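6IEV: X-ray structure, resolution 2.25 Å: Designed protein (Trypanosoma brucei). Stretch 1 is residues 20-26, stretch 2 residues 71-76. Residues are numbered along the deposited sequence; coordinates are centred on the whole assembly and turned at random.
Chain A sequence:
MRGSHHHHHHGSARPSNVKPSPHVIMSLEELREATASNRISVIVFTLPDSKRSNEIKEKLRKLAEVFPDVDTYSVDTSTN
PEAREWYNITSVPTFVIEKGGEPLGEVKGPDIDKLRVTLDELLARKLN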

# COMPACT_ATOMS: atom_id res chain seq x y z
N PRO A 20 17.23 2.08 3.17
CA PRO A 20 17.01 1.84 4.60
C PRO A 20 16.09 2.93 5.13
O PRO A 20 16.45 4.11 5.10
CB PRO A 20 18.42 1.93 5.20
CG PRO A 20 19.33 1.51 4.11
CD PRO A 20 18.64 1.90 2.79
N SER A 21 14.90 2.55 5.56
CA SER A 21 13.94 3.57 5.95
C SER A 21 13.42 3.27 7.34
O SER A 21 13.38 2.10 7.75
CB SER A 21 12.76 3.60 4.96
OG SER A 21 13.19 3.92 3.65
N PRO A 22 13.10 4.31 8.13
CA PRO A 22 13.48 5.70 7.84
C PRO A 22 15.00 5.88 7.91
O PRO A 22 15.67 5.15 8.65
CB PRO A 22 12.82 6.49 8.96
CG PRO A 22 12.64 5.50 10.06
CD PRO A 22 12.40 4.17 9.42
N HIS A 23 15.55 6.76 7.09
CA HIS A 23 16.98 7.02 7.14
C HIS A 23 17.30 7.86 8.39
O HIS A 23 16.66 8.90 8.62
CB HIS A 23 17.45 7.71 5.86
CG HIS A 23 18.86 8.20 5.94
ND1 HIS A 23 19.93 7.36 6.18
CD2 HIS A 23 19.39 9.44 5.83
CE1 HIS A 23 21.04 8.06 6.23
NE2 HIS A 23 20.75 9.33 6.02
N VAL A 24 18.23 7.41 9.22
CA VAL A 24 18.56 8.16 10.43
C VAL A 24 19.46 9.35 10.10
O VAL A 24 20.55 9.18 9.54
CB VAL A 24 19.19 7.24 11.49
CG1 VAL A 24 19.82 8.08 12.60
CG2 VAL A 24 18.12 6.32 12.07
N ILE A 25 19.02 10.55 10.48
CA ILE A 25 19.69 11.80 10.13
C ILE A 25 20.71 12.17 11.20
O ILE A 25 20.42 12.10 12.40
CB ILE A 25 18.67 12.93 9.94
CG1 ILE A 25 17.97 12.77 8.59
CG2 ILE A 25 19.34 14.30 10.07
CD1 ILE A 25 18.90 12.89 7.39
N MET A 26 21.90 12.57 10.78
CA MET A 26 22.94 12.94 11.73
C MET A 26 23.06 14.43 12.02
O MET A 26 23.59 14.79 13.07
CB MET A 26 24.29 12.41 11.27
CG MET A 26 24.55 11.03 11.77
SD MET A 26 26.08 10.49 11.05
CE MET A 26 25.86 11.08 9.37
N ASP A 71 10.18 9.98 0.76
CA ASP A 71 11.32 9.57 1.58
C ASP A 71 11.02 9.86 3.04
O ASP A 71 10.39 10.87 3.37
CB ASP A 71 12.61 10.28 1.13
CG ASP A 71 12.95 9.99 -0.35
OD1 ASP A 71 13.02 8.80 -0.75
OD2 ASP A 71 13.16 10.96 -1.12
N THR A 72 11.44 8.95 3.91
CA THR A 72 11.16 9.06 5.33
C THR A 72 12.47 9.21 6.08
O THR A 72 13.47 8.56 5.74
CB THR A 72 10.36 7.84 5.84
OG1 THR A 72 11.13 6.63 5.69
CG2 THR A 72 9.04 7.69 5.06
N TYR A 73 12.45 10.04 7.13
CA TYR A 73 13.64 10.36 7.90
C TYR A 73 13.31 10.37 9.38
O TYR A 73 12.16 10.62 9.78
CB TYR A 73 14.24 11.72 7.48
CG TYR A 73 14.60 11.79 6.00
CD1 TYR A 73 15.82 11.30 5.53
CD2 TYR A 73 13.71 12.35 5.07
CE1 TYR A 73 16.16 11.36 4.19
CE2 TYR A 73 14.04 12.40 3.72
CZ TYR A 73 15.26 11.92 3.29
OH TYR A 73 15.60 11.99 1.96
N SER A 74 14.33 10.10 10.19
CA SER A 74 14.24 10.06 11.64
C SER A 74 15.29 11.00 12.24
O SER A 74 16.47 10.91 11.90
CB SER A 74 14.50 8.63 12.13
OG SER A 74 14.13 8.50 13.49
N VAL A 75 14.88 11.85 13.17
CA VAL A 75 15.80 12.78 13.80
C VAL A 75 15.70 12.63 15.31
O VAL A 75 14.65 12.91 15.89
CB VAL A 75 15.53 14.23 13.38
CG1 VAL A 75 16.41 15.18 14.21
CG2 VAL A 75 15.77 14.37 11.87
N ASP A 76 16.77 12.18 15.94
CA ASP A 76 16.78 12.09 17.40
C ASP A 76 17.08 13.48 17.97
O ASP A 76 18.22 13.94 17.91
CB ASP A 76 17.80 11.05 17.85
CG ASP A 76 18.06 11.07 19.37
OD1 ASP A 76 17.38 11.81 20.13
OD2 ASP A 76 18.99 10.36 19.80
O HOH W 1 12.57 6.55 2.59
O HOH W 2 18.90 11.09 14.41

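Residues 71-76 form a continuous β-strand, and the segment around His23 and Val24 runs beside it in parallel, with the two stretches' end-to-end directions 35° apart. The register is clear from the bridges: His23 pairs with Tyr73 and Val24 with Ser74, their CA atoms 4.8 and 4.9 Å apart. Three backbone hydrogen bonds hold this register. His23 N donates to Thr72 O at 3.1 Å, Ser74 N donates to His23 O at 3.1 Å, and Ile25 N donates to Ser74 O at 2.9 Å, the last nearly linear at 171°. The pattern is typical of parallel strands: His23 uses both its NH and its carbonyl, reaching the residues that flank Tyr73, while Ser74 in turn bonds the residues that flank Val24. The carbonyl of His23 also receives a CA-H...O contact from Tyr73 CA at 3.4 Å.

Water extends the ladder at both ends. Water 1 donates to Ser21 OG (2.9 Å) and accepts from Thr72 N (3.0 Å), joining the stretches before the first direct bond. Beyond the last, water 2 accepts from Asp76 N at 2.8 Å and donates to Ile25 O at 2.7 Å, with a weak bond to Ser74 O at 3.5 Å.

Pro22 follows a cis peptide bond. Proline has no amide hydrogen to donate, but here its compact ring points toward the partner strand and packs against it: CB lies 3.7 Å from Thr72 OG1 and 4.2 Å from Ser74 CB. Ser74 and Val24 lie on one face of the sheet, where Val24 CG2 comes within 4.3 Å of Ser74 CB; a small serine side chain is readily accommodated there.

On the face shared by His23 and Tyr73, the histidine CB approaches Tyr73 CD1 at 4.0 Å. That same tyrosine atom lies at the edge of the imidazole, near its plane, so the two rings are not stacked face to face. The NE2 atom of His23 is hydrogen-bonded elsewhere in the structure, so its polarity is satisfied. The broad tyrosine ring also meets Ile25, whose CD1 lies 3.9 Å from Tyr73 CD1.

Ile25 is buried and suits its place by being branched and wholly apolar. Besides touching the tyrosine, it packs its CB 3.8 Å from Val75 CG2, so one side chain makes apolar contact with two residues of the strand. Together the stretches bury 401 Å², combining directional backbone bonds with close apolar packing.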